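Local coordinates for protein nucleoporin NUP82 (Saccharomyces cerevisiae, PDB 3PBP) that serves as a structural constituent of the nuclear pore complex, with an N-terminal domain that interacts with the nucleoporin NUP116, at residues K146-F154 against P163-N171. The protein carries 1 engineered substitution. Residues are numbered along the deposited sequence; the frame is centred on the assembly and turned at random.
Sequences KEDDTITMF and PIVLNKPNN
Phe154 meets Pro163 obliquely through CD1 and CE1 of its ring, with CD1 3.5 Å from the proline CB, while CG2 of Thr152 sits over one face of the same ring, displaced toward its rim. CG2 of Thr152 also lies 3.8 Å from CG2 of Val165, its partner in a non-hydrogen-bonded antiparallel pair. Val165 in turn sends CG1 to OG1 of Thr150, so Thr150, Thr152, Val165 and the Phe154–Pro163 pair form a row along one side of the hairpin. The other side carries Ile151, Met153, Ile164 and Leu166; there the selenomethionine chain bends at its third torsion (-91°) and brings CE of Met153 4.0 Å from CD1 of Leu166. Between these layers the strands are stitched by two reciprocal pairs of backbone bonds, Ile151 with Leu166 and Met153 with Ile164. Beyond the last bridge a side chain takes over from the backbone: Asn167, with CG anti to its N (chi1 -158°), reaches across so that ND2 donates to Asp149 O at 2.6 Å. The bond lies almost in the amide plane and is fairly straight (163°), though it meets the carbonyl tilted from its plane. ND2 also donates to Val179 O, so both bonds help fix the amide's rotation. An alanine here would remove this donor and is likely to leave the carbonyls of Asp149 and Val179 without the bonds it gives them. The Asp149 carboxylate is itself held by the backbone N atoms of Asp181 and Ile182. The whole illustrates an antiparallel beta hairpin whose second strand, 164-166, forms the outer edge of a four-stranded antiparallel sheet, as in the blades of a beta-propeller.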
ATOM      1  N   LYS A 146      -4.638   5.787  -7.640  1.00 52.94           N
ATOM      2  CA  LYS A 146      -4.802   6.123  -9.065  1.00 55.62           C
ATOM      3  C   LYS A 146      -3.665   5.555  -9.937  1.00 56.44           C
ATOM      4  O   LYS A 146      -2.661   5.074  -9.407  1.00 56.31           O
ATOM      5  CB  LYS A 146      -4.881   7.649  -9.227  1.00 55.06           C
ATOM      6  CG  LYS A 146      -6.173   8.258  -8.696  1.00 54.95           C
ATOM      7  CD  LYS A 146      -6.102   9.779  -8.640  1.00 53.26           C
ATOM      8  CE  LYS A 146      -7.438  10.372  -8.217  1.00 53.08           C
ATOM      9  NZ  LYS A 146      -7.296  11.785  -7.803  1.00 52.94           N
ATOM     10  N   GLU A 147      -3.826   5.590 -11.264  1.00 58.04           N
ATOM     11  CA  GLU A 147      -2.783   5.107 -12.177  1.00 59.56           C
ATOM     12  C   GLU A 147      -1.498   5.842 -11.821  1.00 60.29           C
ATOM     13  O   GLU A 147      -0.388   5.375 -12.076  1.00 58.78           O
ATOM     14  CB  GLU A 147      -3.154   5.409 -13.617  1.00 61.70           C
ATOM     15  CG  GLU A 147      -4.342   4.624 -14.104  1.00 67.04           C
ATOM     16  CD  GLU A 147      -4.181   3.141 -13.849  1.00 70.41           C
ATOM     17  OE1 GLU A 147      -3.070   2.617 -14.106  1.00 72.18           O
ATOM     18  OE2 GLU A 147      -5.160   2.500 -13.398  1.00 73.00           O
ATOM     19  N   ASP A 148      -1.703   7.012 -11.226  1.00 61.98           N
ATOM     20  CA  ASP A 148      -0.674   7.919 -10.735  1.00 63.08           C
ATOM     21  C   ASP A 148       0.343   7.240  -9.824  1.00 63.73           C
ATOM     22  O   ASP A 148       1.512   7.620  -9.791  1.00 63.07           O
ATOM     23  CB  ASP A 148      -1.343   8.982  -9.879  1.00 64.30           C
ATOM     24  CG  ASP A 148      -1.276  10.323 -10.478  1.00 66.72           C
ATOM     25  OD1 ASP A 148      -0.308  10.566 -11.217  1.00 69.33           O
ATOM     26  OD2 ASP A 148      -2.183  11.139 -10.197  1.00 68.65           O
ATOM     27  N   ASP A 149      -0.155   6.264  -9.060  1.00 64.22           N
ATOM     28  CA  ASP A 149       0.590   5.536  -8.032  1.00 64.67           C
ATOM     29  C   ASP A 149       0.427   6.461  -6.827  1.00 64.02           C
ATOM     30  O   ASP A 149       1.071   6.328  -5.791  1.00 65.46           O
ATOM     31  CB  ASP A 149       2.070   5.354  -8.390  1.00 65.82           C
ATOM     32  CG  ASP A 149       2.285   4.262  -9.418  1.00 67.46           C
ATOM     33  OD1 ASP A 149       1.607   3.210  -9.313  1.00 66.09           O
ATOM     34  OD2 ASP A 149       3.137   4.455 -10.319  1.00 68.88           O
ATOM     35  N   THR A 150      -0.474   7.410  -7.008  1.00 62.42           N
ATOM     36  CA  THR A 150      -0.805   8.385  -6.006  1.00 61.48           C
ATOM     37  C   THR A 150      -1.903   7.738  -5.134  1.00 60.85           C
ATOM     38  O   THR A 150      -2.770   7.017  -5.647  1.00 61.38           O
ATOM     39  CB  THR A 150      -1.306   9.686  -6.717  1.00 61.91           C
ATOM     40  OG1 THR A 150      -1.050  10.818  -5.884  1.00 63.14           O
ATOM     41  CG2 THR A 150      -2.803   9.613  -7.026  1.00 61.40           C
ATOM     42  N   ILE A 151      -1.853   7.966  -3.823  1.00 59.39           N
ATOM     43  CA  ILE A 151      -2.856   7.401  -2.911  1.00 57.20           C
ATOM     44  C   ILE A 151      -3.531   8.553  -2.172  1.00 57.04           C
ATOM     45  O   ILE A 151      -2.873   9.339  -1.495  1.00 57.95           O
ATOM     46  CB  ILE A 151      -2.204   6.427  -1.901  1.00 56.39           C
ATOM     47  CG1 ILE A 151      -1.490   5.298  -2.662  1.00 53.74           C
ATOM     48  CG2 ILE A 151      -3.267   5.855  -0.964  1.00 55.45           C
ATOM     49  CD1 ILE A 151      -0.558   4.458  -1.813  1.00 51.98           C
ATOM     50  N   THR A 152      -4.846   8.649  -2.299  1.00 57.17           N
ATOM     51  CA  THR A 152      -5.592   9.744  -1.682  1.00 58.35           C
ATOM     52  C   THR A 152      -6.651   9.331  -0.653  1.00 58.83           C
ATOM     53  O   THR A 152      -7.338   8.312  -0.807  1.00 57.27           O
ATOM     54  CB  THR A 152      -6.303  10.578  -2.787  1.00 59.10           C
ATOM     55  OG1 THR A 152      -5.390  10.800  -3.870  1.00 58.54           O
ATOM     56  CG2 THR A 152      -6.787  11.913  -2.238  1.00 57.33           C
HETATM   57  N   MSE A 153      -6.788  10.138   0.392  1.00 59.60           N
HETATM   58  CA  MSE A 153      -7.783   9.863   1.412  1.00 62.76           C
HETATM   59  C   MSE A 153      -8.841  10.954   1.409  1.00 63.08           C
HETATM   60  O   MSE A 153      -8.543  12.129   1.589  1.00 62.60           O
HETATM   61  CB  MSE A 153      -7.148   9.792   2.797  1.00 66.35           C
HETATM   62  CG  MSE A 153      -6.435   8.500   3.118  1.00 71.13           C
HETATM   63 SE   MSE A 153      -5.840   8.500   4.977  1.00 82.47          SE
HETATM   64  CE  MSE A 153      -4.067   9.248   4.785  1.00 74.84           C
ATOM     65  N   PHE A 154     -10.084  10.550   1.201  1.00 64.25           N
ATOM     66  CA  PHE A 154     -11.203  11.483   1.175  1.00 65.91           C
ATOM     67  C   PHE A 154     -12.034  11.319   2.446  1.00 67.68           C
ATOM     68  O   PHE A 154     -12.276  10.195   2.904  1.00 67.73           O
ATOM     69  CB  PHE A 154     -12.119  11.202  -0.028  1.00 64.09           C
ATOM     70  CG  PHE A 154     -11.517  11.543  -1.361  1.00 64.36           C
ATOM     71  CD1 PHE A 154     -11.422  12.865  -1.782  1.00 63.51           C
ATOM     72  CD2 PHE A 154     -11.086  10.537  -2.220  1.00 63.53           C
ATOM     73  CE1 PHE A 154     -10.919  13.176  -3.037  1.00 63.58           C
ATOM     74  CE2 PHE A 154     -10.580  10.841  -3.483  1.00 64.03           C
ATOM     75  CZ  PHE A 154     -10.496  12.160  -3.893  1.00 62.63           C
ATOM     76  N   PRO A 163      -8.942  16.834   0.588  1.00 81.30           N
ATOM     77  CA  PRO A 163      -8.357  15.493   0.472  1.00 78.57           C
ATOM     78  C   PRO A 163      -6.845  15.459   0.692  1.00 75.11           C
ATOM     79  O   PRO A 163      -6.141  16.410   0.366  1.00 75.48           O
ATOM     80  CB  PRO A 163      -8.778  15.046  -0.937  1.00 78.29           C
ATOM     81  CG  PRO A 163      -9.014  16.332  -1.664  1.00 79.27           C
ATOM     82  CD  PRO A 163      -9.697  17.180  -0.626  1.00 80.10           C
ATOM     83  N   ILE A 164      -6.353  14.370   1.273  1.00 71.11           N
ATOM     84  CA  ILE A 164      -4.931  14.241   1.515  1.00 66.15           C
ATOM     85  C   ILE A 164      -4.325  13.337   0.461  1.00 64.35           C
ATOM     86  O   ILE A 164      -4.828  12.242   0.194  1.00 63.53           O
ATOM     87  CB  ILE A 164      -4.657  13.679   2.902  1.00 65.78           C
ATOM     88  CG1 ILE A 164      -5.267  14.614   3.943  1.00 63.78           C
ATOM     89  CG2 ILE A 164      -3.145  13.514   3.117  1.00 66.11           C
ATOM     90  CD1 ILE A 164      -4.773  14.372   5.324  1.00 64.72           C
ATOM     91  N   VAL A 165      -3.249  13.809  -0.152  1.00 61.66           N
ATOM     92  CA  VAL A 165      -2.604  13.041  -1.190  1.00 59.36           C
ATOM     93  C   VAL A 165      -1.221  12.625  -0.758  1.00 58.81           C
ATOM     94  O   VAL A 165      -0.371  13.465  -0.456  1.00 58.50           O
ATOM     95  CB  VAL A 165      -2.510  13.846  -2.497  1.00 58.49           C
ATOM     96  CG1 VAL A 165      -1.818  13.022  -3.566  1.00 55.90           C
ATOM     97  CG2 VAL A 165      -3.903  14.240  -2.952  1.00 57.89           C
ATOM     98  N   LEU A 166      -1.007  11.315  -0.732  1.00 58.05           N
ATOM     99  CA  LEU A 166       0.267  10.755  -0.343  1.00 57.53           C
ATOM    100  C   LEU A 166       0.897  10.137  -1.563  1.00 57.84           C
ATOM    101  O   LEU A 166       0.196   9.812  -2.525  1.00 57.26           O
ATOM    102  CB  LEU A 166       0.076   9.693   0.740  1.00 57.93           C
ATOM    103  CG  LEU A 166      -0.668  10.136   2.002  1.00 58.51           C
ATOM    104  CD1 LEU A 166      -0.414   9.136   3.102  1.00 59.72           C
ATOM    105  CD2 LEU A 166      -0.190  11.502   2.452  1.00 59.38           C
ATOM    106  N   ASN A 167       2.217   9.962  -1.498  1.00 59.04           N
ATOM    107  CA  ASN A 167       3.028   9.399  -2.582  1.00 60.99           C
ATOM    108  C   ASN A 167       2.878  10.254  -3.847  1.00 62.44           C
ATOM    109  O   ASN A 167       2.660   9.741  -4.947  1.00 61.54           O
ATOM    110  CB  ASN A 167       2.648   7.927  -2.856  1.00 59.90           C
ATOM    111  CG  ASN A 167       3.769   7.149  -3.547  1.00 60.22           C
ATOM    112  OD1 ASN A 167       4.935   7.231  -3.149  1.00 61.63           O
ATOM    113  ND2 ASN A 167       3.420   6.385  -4.573  1.00 58.91           N
ATOM    114  N   LYS A 168       2.998  11.569  -3.666  1.00 65.18           N
ATOM    115  CA  LYS A 168       2.880  12.524  -4.762  1.00 67.83           C
ATOM    116  C   LYS A 168       4.030  12.344  -5.743  1.00 70.57           C
ATOM    117  O   LYS A 168       5.119  11.887  -5.368  1.00 70.80           O
ATOM    118  CB  LYS A 168       2.908  13.953  -4.227  1.00 67.60           C
ATOM    119  CG  LYS A 168       1.817  14.290  -3.237  1.00 69.36           C
ATOM    120  CD  LYS A 168       2.005  15.702  -2.714  1.00 71.66           C
ATOM    121  CE  LYS A 168       1.168  15.961  -1.467  1.00 74.87           C
ATOM    122  NZ  LYS A 168       1.544  17.238  -0.782  1.00 76.42           N
ATOM    123  N   PRO A 169       3.805  12.695  -7.020  1.00 72.44           N
ATOM    124  CA  PRO A 169       4.877  12.548  -8.007  1.00 74.31           C
ATOM    125  C   PRO A 169       6.069  13.453  -7.675  1.00 76.75           C
ATOM    126  O   PRO A 169       5.914  14.500  -7.041  1.00 75.64           O
ATOM    127  CB  PRO A 169       4.190  12.930  -9.316  1.00 73.24           C
ATOM    128  CG  PRO A 169       2.762  12.536  -9.080  1.00 73.28           C
ATOM    129  CD  PRO A 169       2.530  13.028  -7.674  1.00 72.72           C
ATOM    130  N   ASN A 170       7.256  13.029  -8.101  1.00 80.63           N
ATOM    131  CA  ASN A 170       8.482  13.783  -7.867  1.00 83.99           C
ATOM    132  C   ASN A 170       9.078  14.344  -9.148  1.00 86.06           C
ATOM    133  O   ASN A 170       8.711  13.944 -10.260  1.00 84.98           O
ATOM    134  CB  ASN A 170       9.545  12.902  -7.209  1.00 85.47           C
ATOM    135  CG  ASN A 170       9.332  12.747  -5.723  1.00 87.67           C
ATOM    136  OD1 ASN A 170       9.246  13.736  -4.992  1.00 88.03           O
ATOM    137  ND2 ASN A 170       9.257  11.499  -5.259  1.00 88.29           N
ATOM    138  N   ASN A 171      10.005  15.280  -8.962  1.00 88.44           N
ATOM    139  CA  ASN A 171      10.726  15.912 -10.056  1.00 90.28           C
ATOM    140  C   ASN A 171      12.130  15.375  -9.950  1.00 90.15           C
ATOM    141  O   ASN A 171      13.101  16.130  -9.950  1.00 91.47           O
ATOM    142  CB  ASN A 171      10.745  17.434  -9.904  1.00 92.14           C
ATOM    143  CG  ASN A 171       9.452  18.076 -10.364  1.00 95.52           C
ATOM    144  OD1 ASN A 171       9.094  17.998 -11.548  1.00 97.47           O
ATOM    145  ND2 ASN A 171       8.734  18.704  -9.433  1.00 96.48           N
TER